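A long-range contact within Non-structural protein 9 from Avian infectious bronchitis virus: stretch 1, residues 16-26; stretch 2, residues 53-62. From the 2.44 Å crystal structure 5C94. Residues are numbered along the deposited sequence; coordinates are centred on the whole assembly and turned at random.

Stretch 1, residues 16-26: TKACVAGVDQA
Stretch 2 53-62: PNLKVASFLN

Residues 16-22 and 57-61 are neighbouring antiparallel strands, their N-to-C directions 148° apart and their axes approaching to 4.6 Å; the contact buries 594 Å², both sides summed. Val-20 pairs with Ser-59, Ala-21 with Ala-58 and Gly-22 with Val-57, at CA-CA separations of 5.3, 4.1 and 5.6 Å. All three pairs have extended backbones, with phi between -121° and -165° and psi between 141° and 175°.

Val-57 gives up the most surface to the contact, 75 Å², and begins its strand opposite Gly-22. The pair is closed by two backbone hydrogen bonds, Gly-22 N to Val-57 O at 3.1 Å and Val-57 N to Gly-22 O at 3.2 Å. Gly-22 O also accepts a nearly linear bond from Lys-56 N (2.8 Å, 178° at the hydrogen), so one carbonyl serves two consecutive amides where stretch 2 enters the strand. Because Gly-22 has no side chain, the sheet face on which Val-57 lies carries no side chain from its direct partner. With chi1 at 174° (t), Val-57 instead meets the chain beyond the glycine: its CG2 lies 3.7 Å from Gln-25 N, and its CG1 4.0 Å from Gln-25 CB. A compact, branched side chain suits this buried site, where the opposing loop folds over it.

That loop starts at Val-23, which has 59 Å² covered. Its phi/psi of -80/-15 breaks the extended run, and Asp-24 returns to -152/170. The Val-23 side chain, in the m rotamer (-47°), leaves the backbone sideways and brings CG1 to 3.6 Å from Asn-54 O, while Val-23 O lies 3.3 Å from Lys-56 CB. Lys-56 (-129/-18) thus packs by the root of its side chain, and its end leads away from stretch 1. Leu-55, at -72/146 with chi1 m and chi2 t, brings CD1 to 3.8 Å from Ala-21 CB.

Ser-59, with 51 Å² covered, anchors the next hydrogen-bonded pair. Val-20 N donates to Ser-59 O at 3.3 Å (173°), and Ser-59 N donates to Val-20 O at 2.8 Å (147°). On the face shared with Val-57, Val-20 (chi1 m) sets CG2 3.7 Å from Ser-59 CB. Ser-59 has chi1 t, and its hydroxyl is satisfied elsewhere in the structure, which suits a polar residue to this buried position.

Ala-21 and Ala-58 form the non-hydrogen-bonded pair between these two, their side chains on the other face, with CB atoms 4.4 Å apart. Small residues fit this close approach, and both backbones add CA-H...O contacts: Ala-21 CA to Val-57 O, 3.2 Å, and Ala-58 CA to Val-20 O, 3.5 Å. Farther along, Cys-19 (chi1 p, 66°) points toward stretch 2, its CB 3.3 Å from Ser-59 O and 4.2 Å from the CB of Phe-60, whose chi1 is also p (47°).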

ATOM      1  N   THR A  16      -7.146   9.620  -7.108  1.00 31.73           N
ATOM      2  CA  THR A  16      -6.297  10.234  -8.110  1.00 23.67           C
ATOM      3  C   THR A  16      -6.901  11.551  -8.563  1.00 24.58           C
ATOM      4  O   THR A  16      -8.111  11.636  -8.735  1.00 25.90           O
ATOM      5  CB  THR A  16      -6.099   9.245  -9.292  1.00 28.08           C
ATOM      6  OG1 THR A  16      -4.877   8.530  -9.090  1.00 36.23           O
ATOM      7  CG2 THR A  16      -6.066   9.922 -10.609  1.00 36.17           C
ATOM      8  N   LYS A  17      -6.078  12.591  -8.705  1.00 25.42           N
ATOM      9  CA  LYS A  17      -6.538  13.836  -9.331  1.00 30.90           C
ATOM     10  C   LYS A  17      -5.343  14.592  -9.926  1.00 31.58           C
ATOM     11  O   LYS A  17      -4.193  14.328  -9.570  1.00 28.60           O
ATOM     12  CB  LYS A  17      -7.311  14.720  -8.330  1.00 25.90           C
ATOM     13  CG  LYS A  17      -6.446  15.497  -7.332  1.00 30.20           C
ATOM     14  CD  LYS A  17      -7.277  16.192  -6.244  1.00 29.22           C
ATOM     15  CE  LYS A  17      -6.409  16.547  -5.012  1.00 40.89           C
ATOM     16  NZ  LYS A  17      -7.180  17.068  -3.827  1.00 43.33           N
ATOM     17  N   ALA A  18      -5.610  15.508 -10.851  1.00 23.75           N
ATOM     18  CA  ALA A  18      -4.525  16.287 -11.426  1.00 20.92           C
ATOM     19  C   ALA A  18      -4.009  17.271 -10.409  1.00 24.33           C
ATOM     20  O   ALA A  18      -4.733  17.688  -9.504  1.00 26.00           O
ATOM     21  CB  ALA A  18      -4.967  17.021 -12.679  1.00 17.19           C
ATOM     22  N   CYS A  19      -2.740  17.629 -10.569  1.00 25.26           N
ATOM     23  CA  CYS A  19      -2.121  18.700  -9.810  1.00 19.34           C
ATOM     24  C   CYS A  19      -1.028  19.256 -10.675  1.00 20.51           C
ATOM     25  O   CYS A  19      -0.871  18.835 -11.817  1.00 27.02           O
ATOM     26  CB  CYS A  19      -1.553  18.210  -8.487  1.00 12.03           C
ATOM     27  SG  CYS A  19      -0.163  17.055  -8.677  1.00 23.69           S
ATOM     28  N   VAL A  20      -0.254  20.183 -10.122  1.00 25.10           N
ATOM     29  CA  VAL A  20       0.869  20.766 -10.843  1.00 23.43           C
ATOM     30  C   VAL A  20       2.132  20.593 -10.012  1.00 22.34           C
ATOM     31  O   VAL A  20       2.068  20.481  -8.795  1.00 29.14           O
ATOM     32  CB  VAL A  20       0.636  22.270 -11.170  1.00 19.43           C
ATOM     33  CG1 VAL A  20      -0.523  22.431 -12.127  1.00 24.61           C
ATOM     34  CG2 VAL A  20       0.349  23.055  -9.899  1.00 15.66           C
ATOM     35  N   ALA A  21       3.277  20.569 -10.682  1.00 21.47           N
ATOM     36  CA  ALA A  21       4.557  20.369 -10.027  1.00 19.50           C
ATOM     37  C   ALA A  21       5.611  21.104 -10.834  1.00 25.99           C
ATOM     38  O   ALA A  21       5.327  21.579 -11.935  1.00 26.79           O
ATOM     39  CB  ALA A  21       4.885  18.890  -9.918  1.00 17.95           C
ATOM     40  N   GLY A  22       6.819  21.208 -10.286  1.00 25.98           N
ATOM     41  CA  GLY A  22       7.879  21.974 -10.917  1.00 28.64           C
ATOM     42  C   GLY A  22       9.240  21.665 -10.323  1.00 31.21           C
ATOM     43  O   GLY A  22       9.343  20.895  -9.356  1.00 24.63           O
ATOM     44  N   VAL A  23      10.296  22.238 -10.898  1.00 24.01           N
ATOM     45  CA  VAL A  23      11.615  22.019 -10.326  1.00 29.90           C
ATOM     46  C   VAL A  23      11.842  22.925  -9.098  1.00 30.22           C
ATOM     47  O   VAL A  23      12.750  22.692  -8.313  1.00 29.57           O
ATOM     48  CB  VAL A  23      12.726  22.225 -11.374  1.00 26.46           C
ATOM     49  CG1 VAL A  23      12.376  21.498 -12.654  1.00 19.18           C
ATOM     50  CG2 VAL A  23      12.938  23.696 -11.628  1.00 35.67           C
ATOM     51  N   ASP A  24      11.005  23.945  -8.937  1.00 24.82           N
ATOM     52  CA  ASP A  24      10.934  24.703  -7.690  1.00 22.51           C
ATOM     53  C   ASP A  24       9.531  25.293  -7.522  1.00 26.03           C
ATOM     54  O   ASP A  24       8.726  25.274  -8.462  1.00 23.82           O
ATOM     55  CB  ASP A  24      11.987  25.817  -7.649  1.00 30.09           C
ATOM     56  CG  ASP A  24      11.858  26.801  -8.802  1.00 31.16           C
ATOM     57  OD1 ASP A  24      10.783  27.429  -8.959  1.00 28.06           O
ATOM     58  OD2 ASP A  24      12.850  26.962  -9.539  1.00 34.18           O
ATOM     59  N   GLN A  25       9.247  25.842  -6.342  1.00 22.27           N
ATOM     60  CA  GLN A  25       7.899  26.308  -6.024  1.00 20.60           C
ATOM     61  C   GLN A  25       7.418  27.475  -6.894  1.00 27.54           C
ATOM     62  O   GLN A  25       6.212  27.653  -7.121  1.00 30.27           O
ATOM     63  CB  GLN A  25       7.837  26.693  -4.554  1.00 28.51           C
ATOM     64  CG  GLN A  25       6.784  27.729  -4.239  1.00 43.69           C
ATOM     65  CD  GLN A  25       6.662  27.979  -2.769  1.00 60.26           C
ATOM     66  OE1 GLN A  25       7.221  27.238  -1.951  1.00 62.89           O
ATOM     67  NE2 GLN A  25       5.914  29.016  -2.410  1.00 68.22           N
ATOM     68  N   ALA A  26       8.333  28.291  -7.363  1.00 27.68           N
ATOM     69  CA  ALA A  26       7.980  29.394  -8.211  1.00 24.76           C
ATOM     70  C   ALA A  26       7.620  28.963  -9.626  1.00 28.23           C
ATOM     71  O   ALA A  26       7.084  29.707 -10.373  1.00 29.05           O
ATOM     72  CB  ALA A  26       9.090  30.414  -8.225  1.00 17.67           C
ATOM     73  N   PRO A  53      11.507  13.673 -14.618  1.00 14.35           N
ATOM     74  CA  PRO A  53      12.341  13.209 -13.494  1.00 20.57           C
ATOM     75  C   PRO A  53      12.925  14.318 -12.608  1.00 22.90           C
ATOM     76  O   PRO A  53      13.598  14.012 -11.622  1.00 22.29           O
ATOM     77  CB  PRO A  53      13.488  12.477 -14.196  1.00 15.72           C
ATOM     78  CG  PRO A  53      13.674  13.272 -15.473  1.00 13.89           C
ATOM     79  CD  PRO A  53      12.244  13.649 -15.895  1.00 12.05           C
ATOM     80  N   ASN A  54      12.676  15.581 -12.932  1.00 23.26           N
ATOM     81  CA  ASN A  54      13.376  16.653 -12.234  1.00 26.62           C
ATOM     82  C   ASN A  54      12.545  17.449 -11.257  1.00 29.25           C
ATOM     83  O   ASN A  54      12.986  18.507 -10.800  1.00 36.80           O
ATOM     84  CB  ASN A  54      13.969  17.613 -13.246  1.00 30.60           C
ATOM     85  CG  ASN A  54      14.864  16.917 -14.218  1.00 26.21           C
ATOM     86  OD1 ASN A  54      15.882  16.352 -13.827  1.00 28.15           O
ATOM     87  ND2 ASN A  54      14.493  16.940 -15.492  1.00 19.58           N
ATOM     88  N   LEU A  55      11.351  16.956 -10.941  1.00 21.11           N
ATOM     89  CA  LEU A  55      10.429  17.711 -10.107  1.00 16.42           C
ATOM     90  C   LEU A  55      10.899  17.755  -8.656  1.00 24.35           C
ATOM     91  O   LEU A  55      11.521  16.804  -8.166  1.00 23.43           O
ATOM     92  CB  LEU A  55       9.033  17.113 -10.195  1.00 17.87           C
ATOM     93  CG  LEU A  55       8.509  16.991 -11.622  1.00 22.38           C
ATOM     94  CD1 LEU A  55       7.148  16.348 -11.606  1.00 16.46           C
ATOM     95  CD2 LEU A  55       8.455  18.358 -12.298  1.00 21.18           C
ATOM     96  N   LYS A  56      10.632  18.864  -7.985  1.00 20.73           N
ATOM     97  CA  LYS A  56      10.996  19.039  -6.597  1.00 14.72           C
ATOM     98  C   LYS A  56       9.888  19.499  -5.695  1.00 22.36           C
ATOM     99  O   LYS A  56       9.989  19.393  -4.521  1.00 31.13           O
ATOM    100  CB  LYS A  56      12.061  20.113  -6.434  1.00 20.83           C
ATOM    101  CG  LYS A  56      13.459  19.815  -6.921  1.00 26.37           C
ATOM    102  CD  LYS A  56      13.892  18.413  -6.629  1.00 36.93           C
ATOM    103  CE  LYS A  56      15.327  18.339  -6.201  1.00 47.40           C
ATOM    104  NZ  LYS A  56      15.458  18.082  -4.744  1.00 54.68           N
ATOM    105  N   VAL A  57       8.841  20.045  -6.261  1.00 22.87           N
ATOM    106  CA  VAL A  57       7.763  20.682  -5.491  1.00 25.42           C
ATOM    107  C   VAL A  57       6.429  20.345  -6.168  1.00 28.02           C
ATOM    108  O   VAL A  57       6.334  20.314  -7.401  1.00 24.44           O
ATOM    109  CB  VAL A  57       7.915  22.238  -5.341  1.00 21.79           C
ATOM    110  CG1 VAL A  57       6.706  22.872  -4.663  1.00 19.75           C
ATOM    111  CG2 VAL A  57       9.179  22.599  -4.582  1.00 13.78           C
ATOM    112  N   ALA A  58       5.395  20.080  -5.380  1.00 25.46           N
ATOM    113  CA  ALA A  58       4.071  19.866  -5.956  1.00 22.26           C
ATOM    114  C   ALA A  58       3.102  20.881  -5.393  1.00 27.47           C
ATOM    115  O   ALA A  58       3.347  21.477  -4.331  1.00 27.27           O
ATOM    116  CB  ALA A  58       3.575  18.460  -5.691  1.00 18.30           C
ATOM    117  N   SER A  59       1.996  21.081  -6.103  1.00 24.01           N
ATOM    118  CA  SER A  59       0.999  22.046  -5.655  1.00 23.80           C
ATOM    119  C   SER A  59      -0.430  21.603  -5.941  1.00 22.84           C
ATOM    120  O   SER A  59      -0.732  20.993  -6.977  1.00 25.78           O
ATOM    121  CB  SER A  59       1.258  23.407  -6.294  1.00 24.97           C
ATOM    122  OG  SER A  59       0.538  24.409  -5.609  1.00 27.76           O
ATOM    123  N   PHE A  60      -1.307  21.926  -5.003  1.00 25.21           N
ATOM    124  CA  PHE A  60      -2.707  21.540  -5.095  1.00 32.24           C
ATOM    125  C   PHE A  60      -3.540  22.280  -4.042  1.00 36.61           C
ATOM    126  O   PHE A  60      -3.001  23.014  -3.194  1.00 31.07           O
ATOM    127  CB  PHE A  60      -2.848  20.029  -4.931  1.00 25.64           C
ATOM    128  CG  PHE A  60      -2.067  19.475  -3.772  1.00 25.59           C
ATOM    129  CD1 PHE A  60      -2.539  19.619  -2.467  1.00 23.55           C
ATOM    130  CD2 PHE A  60      -0.861  18.812  -3.986  1.00 28.75           C
ATOM    131  CE1 PHE A  60      -1.817  19.115  -1.386  1.00 30.35           C
ATOM    132  CE2 PHE A  60      -0.125  18.294  -2.911  1.00 31.90           C
ATOM    133  CZ  PHE A  60      -0.604  18.450  -1.607  1.00 36.20           C
ATOM    134  N   LEU A  61      -4.844  22.115  -4.078  1.00 42.92           N
ATOM    135  CA  LEU A  61      -5.707  22.690  -3.056  1.00 41.94           C
ATOM    136  C   LEU A  61      -5.815  21.775  -1.873  1.00 46.23           C
ATOM    137  O   LEU A  61      -5.815  20.595  -2.036  1.00 58.04           O
ATOM    138  CB  LEU A  61      -7.092  22.947  -3.599  1.00 43.67           C
ATOM    139  CG  LEU A  61      -7.280  23.999  -4.673  1.00 48.18           C
ATOM    140  CD1 LEU A  61      -8.735  24.194  -5.000  1.00 40.26           C
ATOM    141  CD2 LEU A  61      -6.637  25.309  -4.311  1.00 46.74           C
ATOM    142  N   ASN A  62      -5.908  22.326  -0.681  1.00 46.05           N
ATOM    143  CA  ASN A  62      -6.145  21.536   0.510  1.00 48.40           C
ATOM    144  C   ASN A  62      -7.618  21.390   0.853  1.00 62.50           C
ATOM    145  O   ASN A  62      -8.474  21.798   0.077  1.00 56.08           O
ATOM    146  CB  ASN A  62      -5.366  22.070   1.701  1.00 41.19           C
ATOM    147  CG  ASN A  62      -5.846  23.409   2.177  1.00 43.36           C
ATOM    148  OD1 ASN A  62      -6.724  24.011   1.620  1.00 42.17           O
ATOM    149  ND2 ASN A  62      -5.237  23.881   3.215  1.00 45.29           N
TER